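Local structure of ATP-dependent Clp protease proteolytic subunit (4JCQ) at residues 85-91 / 111-117; 80-86 / 104-108. The protein probably degrades misfolded and other proteins to small peptides, as the serine-protease subunit of an ATP-dependent Clp machine. All coordinates share one frame; numbering follows the deposited sequence.

In the ClpP fold two successive strands, 81-86 and 88-90, lie before and after a corner at Gly87 and pair in different sheets. Contact 2 joins strands 81-86 and 105-108 inside the larger parallel sheet; past the corner, contact 1 continues with strand 88-90 beside 111-114 in a smaller sheet. Gly85 and Thr86 belong to both contacts, whose centres lie about 13 Å apart. A probable hydrogen bond also joins the two contacts, Tyr113 OH lying 2.7 Å from Ser107 OG. Contact 1 ends at the predicted active-site residues Ser91 and His116, whereas contact 2 lies away from them. Both contacts touch a neighbouring subunit, through Thr86 among other residues.

Contact 1 of 2, residues 85-91 / 111-117; sequences GTGWVAS and TRYMIHQ
A small parallel two-stranded sheet of the ClpP fold places two predicted active-site residues, the nucleophile Ser91 and His116, just past the C-terminal ends of its strands. Strands 88-90 and 111-114 run parallel, their axes 6° apart, stitched by backbone bonds that alternate from Gly87 O to Arg112 N, Arg112 O to Val89 N, Val89 O to Met114 N, and Met114 O to Ser91 N (3.0 Å). On one face, CB of Val89 rests against CD1 of the Tyr113 ring at 3.7 Å, and the side chains run alongside each other; the ring's OH comes to 3.5 Å from CA of Gly85, and its hydrogen-bond partner is Ser107. On the other face, NH1 of Arg112 reaches CE3 of Trp88 at 3.6 Å, the guanidinium and indole planes turned 28° apart. Trp167 adds a cation-pi contact to Arg112. Beyond the strands, Gln117 folds back, its NE2 donating to Ser91 O from above the carbonyl plane, at 3.2 Å. The serine hydroxyl is turned in a way consistent with an inactive catalytic triad: with OG anti to the carbonyl carbon (chi1 -54°), Ser91 donates to the backbone O of His116 at 2.7 Å, while His116 ND1 stays 4.2 Å from Ser91 OG.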
loop_
_atom_site.group_PDB
_atom_site.type_symbol
_atom_site.label_atom_id
_atom_site.label_comp_id
_atom_site.label_asym_id
_atom_site.label_seq_id
_atom_site.Cartn_x
_atom_site.Cartn_y
_atom_site.Cartn_z
ATOM N N GLY H 85 -26.192 2.257 -18.971
ATOM C CA GLY H 85 -26.462 2.895 -17.689
ATOM C C GLY H 85 -26.927 1.863 -16.682
ATOM O O GLY H 85 -27.703 0.967 -17.020
ATOM N N THR H 86 -26.439 1.979 -15.450
ATOM C CA THR H 86 -26.812 1.052 -14.382
ATOM C C THR H 86 -26.764 1.713 -13.000
ATOM O O THR H 86 -25.820 2.435 -12.683
ATOM C CB THR H 86 -25.960 -0.243 -14.416
ATOM O OG1 THR H 86 -26.291 -1.066 -13.292
ATOM C CG2 THR H 86 -24.455 0.061 -14.414
ATOM N N GLY H 87 -27.789 1.465 -12.186
ATOM C CA GLY H 87 -27.884 2.071 -10.852
ATOM C C GLY H 87 -28.351 3.511 -10.931
ATOM O O GLY H 87 -29.544 3.794 -10.802
ATOM N N TRP H 88 -27.410 4.429 -11.128
ATOM C CA TRP H 88 -27.756 5.806 -11.472
ATOM C C TRP H 88 -26.769 6.443 -12.407
ATOM O O TRP H 88 -25.602 6.049 -12.466
ATOM C CB TRP H 88 -28.026 6.686 -10.239
ATOM C CG TRP H 88 -26.906 6.828 -9.228
ATOM C CD1 TRP H 88 -25.574 6.427 -9.349
ATOM C CD2 TRP H 88 -26.986 7.472 -7.905
ATOM N NE1 TRP H 88 -24.859 6.748 -8.222
ATOM C CE2 TRP H 88 -25.641 7.380 -7.320
ATOM C CE3 TRP H 88 -28.000 8.084 -7.173
ATOM C CZ2 TRP H 88 -25.352 7.883 -6.057
ATOM C CZ3 TRP H 88 -27.694 8.590 -5.901
ATOM C CH2 TRP H 88 -26.403 8.491 -5.360
ATOM N N VAL H 89 -27.258 7.411 -13.176
ATOM C CA VAL H 89 -26.436 8.191 -14.096
ATOM C C VAL H 89 -26.884 9.640 -13.955
ATOM O O VAL H 89 -28.006 9.987 -14.331
ATOM C CB VAL H 89 -26.603 7.734 -15.565
ATOM C CG1 VAL H 89 -25.694 8.540 -16.488
ATOM C CG2 VAL H 89 -26.323 6.243 -15.716
ATOM N N ALA H 90 -26.016 10.478 -13.393
ATOM C CA ALA H 90 -26.388 11.862 -13.101
ATOM C C ALA H 90 -25.273 12.858 -13.386
ATOM O O ALA H 90 -24.090 12.532 -13.264
ATOM C CB ALA H 90 -26.847 11.991 -11.653
ATOM N N SER H 91 -25.677 14.073 -13.761
ATOM C CA SER H 91 -24.775 15.222 -13.874
ATOM C C SER H 91 -23.610 14.970 -14.838
ATOM O O SER H 91 -23.840 14.733 -16.024
ATOM C CB SER H 91 -24.298 15.664 -12.484
ATOM O OG SER H 91 -25.411 15.906 -11.633
ATOM N N THR H 111 -32.311 1.590 -12.994
ATOM C CA THR H 111 -31.456 2.756 -13.168
ATOM C C THR H 111 -32.317 4.011 -13.181
ATOM O O THR H 111 -33.404 4.020 -13.766
ATOM C CB THR H 111 -30.664 2.679 -14.495
ATOM O OG1 THR H 111 -30.091 1.375 -14.640
ATOM C CG2 THR H 111 -29.549 3.727 -14.543
ATOM N N ARG H 112 -31.835 5.061 -12.525
ATOM C CA ARG H 112 -32.457 6.380 -12.619
ATOM C C ARG H 112 -31.474 7.407 -13.183
ATOM O O ARG H 112 -30.256 7.254 -13.049
ATOM C CB ARG H 112 -33.041 6.833 -11.273
ATOM C CG ARG H 112 -32.147 6.612 -10.064
ATOM C CD ARG H 112 -32.779 7.201 -8.812
ATOM N NE ARG H 112 -31.922 7.050 -7.639
ATOM C CZ ARG H 112 -31.999 7.808 -6.547
ATOM N NH1 ARG H 112 -31.176 7.593 -5.529
ATOM N NH2 ARG H 112 -32.892 8.786 -6.473
ATOM N N TYR H 113 -32.020 8.438 -13.822
ATOM C CA TYR H 113 -31.237 9.429 -14.562
ATOM C C TYR H 113 -31.582 10.844 -14.111
ATOM O O TYR H 113 -32.748 11.150 -13.855
ATOM C CB TYR H 113 -31.496 9.289 -16.069
ATOM C CG TYR H 113 -30.971 7.997 -16.661
ATOM C CD1 TYR H 113 -29.770 7.970 -17.366
ATOM C CD2 TYR H 113 -31.668 6.797 -16.500
ATOM C CE1 TYR H 113 -29.279 6.788 -17.900
ATOM C CE2 TYR H 113 -31.185 5.610 -17.029
ATOM C CZ TYR H 113 -29.988 5.613 -17.724
ATOM O OH TYR H 113 -29.501 4.440 -18.245
ATOM N N MET H 114 -30.568 11.702 -14.015
ATOM C CA MET H 114 -30.778 13.115 -13.682
ATOM C C MET H 114 -29.806 13.999 -14.451
ATOM O O MET H 114 -28.595 13.828 -14.344
ATOM C CB MET H 114 -30.638 13.350 -12.174
ATOM C CG MET H 114 -30.914 14.789 -11.748
ATOM S SD MET H 114 -30.891 15.034 -9.966
ATOM C CE MET H 114 -29.146 14.853 -9.599
ATOM N N ILE H 115 -30.332 14.949 -15.221
ATOM C CA ILE H 115 -29.465 15.802 -16.040
ATOM C C ILE H 115 -29.014 17.093 -15.347
ATOM O O ILE H 115 -28.266 17.876 -15.934
ATOM C CB ILE H 115 -30.054 16.107 -17.441
ATOM C CG1 ILE H 115 -31.237 17.079 -17.357
ATOM C CG2 ILE H 115 -30.415 14.819 -18.173
ATOM C CD1 ILE H 115 -31.515 17.787 -18.666
ATOM N N HIS H 116 -29.458 17.299 -14.107
ATOM C CA HIS H 116 -29.004 18.432 -13.294
ATOM C C HIS H 116 -27.516 18.593 -13.367
ATOM O O HIS H 116 -26.776 17.619 -13.225
ATOM C CB HIS H 116 -29.406 18.252 -11.835
ATOM C CG HIS H 116 -28.843 19.313 -10.914
ATOM N ND1 HIS H 116 -27.758 19.104 -10.144
ATOM C CD2 HIS H 116 -29.248 20.625 -10.674
ATOM C CE1 HIS H 116 -27.486 20.219 -9.439
ATOM N NE2 HIS H 116 -28.400 21.149 -9.763
ATOM N N GLN H 117 -27.066 19.822 -13.595
ATOM C CA GLN H 117 -25.641 20.122 -13.613
ATOM C C GLN H 117 -25.322 21.130 -12.516
ATOM O O GLN H 117 -26.025 22.131 -12.378
ATOM C CB GLN H 117 -25.204 20.659 -14.984
ATOM C CG GLN H 117 -25.536 19.758 -16.172
ATOM C CD GLN H 117 -24.811 18.418 -16.152
ATOM O OE1 GLN H 117 -23.669 18.319 -15.710
ATOM N NE2 GLN H 117 -25.476 17.379 -16.647
#

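Contact 2 of 2, residues 80-86 / 104-108; sequences TVKVVGT and NRFSL
Four backbone hydrogen bonds join Val83 and Gly85 to segment 104-108 in the pattern of parallel pairing, each of the two residues using both its N-H and its carbonyl. Val83 N donates to Asn104 O and Val83 O accepts from Phe106 N, the latter bond 2.8 Å long; Gly85 N then donates to Phe106 O, and Gly85 O accepts from Leu108 N at 2.9 Å. The short segments are twisted 27° apart. Among polar side chains, Asn104 ND2 reaches the opposite strand through a water that it donates to at 2.7 Å, and this water in turn donates to Val81 O. Ser107 OG bonds to the carbonyl O of Leu108 and also to Tyr113 OH, while the Arg105 guanidinium turns away to carbonyls that include those of Ile178 and Ala150. Apolar packing divides between the two faces. On one, CG2 of Val83 lies beside CG of Arg105 at 3.8 Å. On the other, CG1 of Val84, anti to the backbone N (chi1 -177°), meets CD1 of Leu108 at 3.7 Å, and its CG2 branch faces CB of Phe106. The Phe106 ring turns its edge to Val83 O, with CD1 3.7 Å from that oxygen, and the aliphatic chain of Lys82 runs alongside. Strand 53-59 flanks 81-86 on its other side, so this pairing belongs to the central parallel sheet of the ClpP/crotonase fold.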
loop_
_atom_site.group_PDB
_atom_site.type_symbol
_atom_site.label_atom_id
_atom_site.label_comp_id
_atom_site.label_asym_id
_atom_site.label_seq_id
_atom_site.Cartn_x
_atom_site.Cartn_y
_atom_site.Cartn_z
ATOM N N THR H 80 -16.217 2.087 -32.018
ATOM C CA THR H 80 -17.565 2.499 -31.640
ATOM C C THR H 80 -17.801 2.166 -30.168
ATOM O O THR H 80 -17.519 1.053 -29.723
ATOM C CB THR H 80 -18.628 1.807 -32.518
ATOM O OG1 THR H 80 -18.416 2.163 -33.889
ATOM C CG2 THR H 80 -20.039 2.222 -32.112
ATOM N N VAL H 81 -18.312 3.140 -29.421
ATOM C CA VAL H 81 -18.543 2.968 -27.992
ATOM C C VAL H 81 -20.030 2.807 -27.689
ATOM O O VAL H 81 -20.847 3.655 -28.055
ATOM C CB VAL H 81 -17.942 4.134 -27.174
ATOM C CG1 VAL H 81 -18.345 4.039 -25.708
ATOM C CG2 VAL H 81 -16.423 4.153 -27.304
ATOM N N LYS H 82 -20.367 1.703 -27.029
ATOM C CA LYS H 82 -21.711 1.481 -26.510
ATOM C C LYS H 82 -21.717 1.775 -25.015
ATOM O O LYS H 82 -20.780 1.405 -24.303
ATOM C CB LYS H 82 -22.156 0.037 -26.752
ATOM C CG LYS H 82 -22.384 -0.326 -28.210
ATOM C CD LYS H 82 -22.729 -1.801 -28.350
ATOM C CE LYS H 82 -23.195 -2.140 -29.758
ATOM N NZ LYS H 82 -22.113 -2.001 -30.774
ATOM N N VAL H 83 -22.765 2.442 -24.541
ATOM C CA VAL H 83 -22.897 2.725 -23.111
ATOM C C VAL H 83 -24.101 2.009 -22.502
ATOM O O VAL H 83 -25.162 1.904 -23.126
ATOM C CB VAL H 83 -22.941 4.243 -22.795
ATOM C CG1 VAL H 83 -21.603 4.899 -23.113
ATOM C CG2 VAL H 83 -24.076 4.936 -23.538
ATOM N N VAL H 84 -23.912 1.498 -21.290
ATOM C CA VAL H 84 -24.982 0.854 -20.539
ATOM C C VAL H 84 -25.102 1.523 -19.172
ATOM O O VAL H 84 -24.219 1.386 -18.323
ATOM C CB VAL H 84 -24.742 -0.666 -20.359
ATOM C CG1 VAL H 84 -25.916 -1.305 -19.631
ATOM C CG2 VAL H 84 -24.524 -1.351 -21.701
ATOM N N GLY H 85 -26.192 2.257 -18.971
ATOM C CA GLY H 85 -26.462 2.895 -17.689
ATOM C C GLY H 85 -26.927 1.863 -16.682
ATOM O O GLY H 85 -27.703 0.967 -17.020
ATOM N N THR H 86 -26.439 1.979 -15.450
ATOM C CA THR H 86 -26.812 1.052 -14.382
ATOM C C THR H 86 -26.764 1.713 -13.000
ATOM O O THR H 86 -25.820 2.435 -12.683
ATOM C CB THR H 86 -25.960 -0.243 -14.416
ATOM O OG1 THR H 86 -26.291 -1.066 -13.292
ATOM C CG2 THR H 86 -24.455 0.061 -14.414
ATOM N N ASN H 104 -26.579 3.603 -29.697
ATOM C CA ASN H 104 -25.646 2.842 -28.866
ATOM C C ASN H 104 -25.800 3.120 -27.366
ATOM O O ASN H 104 -24.927 2.765 -26.571
ATOM C CB ASN H 104 -24.202 3.102 -29.312
ATOM C CG ASN H 104 -23.939 2.654 -30.736
ATOM O OD1 ASN H 104 -24.410 1.601 -31.167
ATOM N ND2 ASN H 104 -23.179 3.452 -31.477
ATOM N N ARG H 105 -26.917 3.740 -26.987
ATOM C CA ARG H 105 -27.165 4.090 -25.585
ATOM C C ARG H 105 -28.212 3.177 -24.951
ATOM O O ARG H 105 -29.402 3.243 -25.278
ATOM C CB ARG H 105 -27.546 5.570 -25.440
ATOM C CG ARG H 105 -26.486 6.530 -25.966
ATOM C CD ARG H 105 -26.567 7.906 -25.320
ATOM N NE ARG H 105 -27.804 8.611 -25.643
ATOM C CZ ARG H 105 -27.926 9.535 -26.595
ATOM N NH1 ARG H 105 -26.882 9.886 -27.339
ATOM N NH2 ARG H 105 -29.102 10.114 -26.800
ATOM N N PHE H 106 -27.745 2.326 -24.042
ATOM C CA PHE H 106 -28.576 1.304 -23.414
ATOM C C PHE H 106 -28.734 1.552 -21.919
ATOM O O PHE H 106 -27.982 2.328 -21.319
ATOM C CB PHE H 106 -27.970 -0.088 -23.637
ATOM C CG PHE H 106 -27.810 -0.464 -25.085
ATOM C CD1 PHE H 106 -26.658 -0.114 -25.787
ATOM C CD2 PHE H 106 -28.804 -1.180 -25.746
ATOM C CE1 PHE H 106 -26.507 -0.463 -27.121
ATOM C CE2 PHE H 106 -28.656 -1.534 -27.081
ATOM C CZ PHE H 106 -27.507 -1.175 -27.768
ATOM N N SER H 107 -29.718 0.888 -21.320
ATOM C CA SER H 107 -29.887 0.922 -19.875
ATOM C C SER H 107 -30.336 -0.415 -19.312
ATOM O O SER H 107 -31.173 -1.105 -19.899
ATOM C CB SER H 107 -30.891 1.999 -19.469
ATOM O OG SER H 107 -30.940 2.126 -18.057
ATOM N N LEU H 108 -29.765 -0.770 -18.164
ATOM C CA LEU H 108 -30.294 -1.853 -17.345
ATOM C C LEU H 108 -31.561 -1.339 -16.644
ATOM O O LEU H 108 -31.703 -0.130 -16.446
ATOM C CB LEU H 108 -29.227 -2.331 -16.352
ATOM C CG LEU H 108 -28.337 -3.533 -16.731
ATOM C CD1 LEU H 108 -28.213 -3.796 -18.228
ATOM C CD2 LEU H 108 -26.963 -3.432 -16.084
HETATM O O HOH W 1 -21.726 5.351 -30.129
#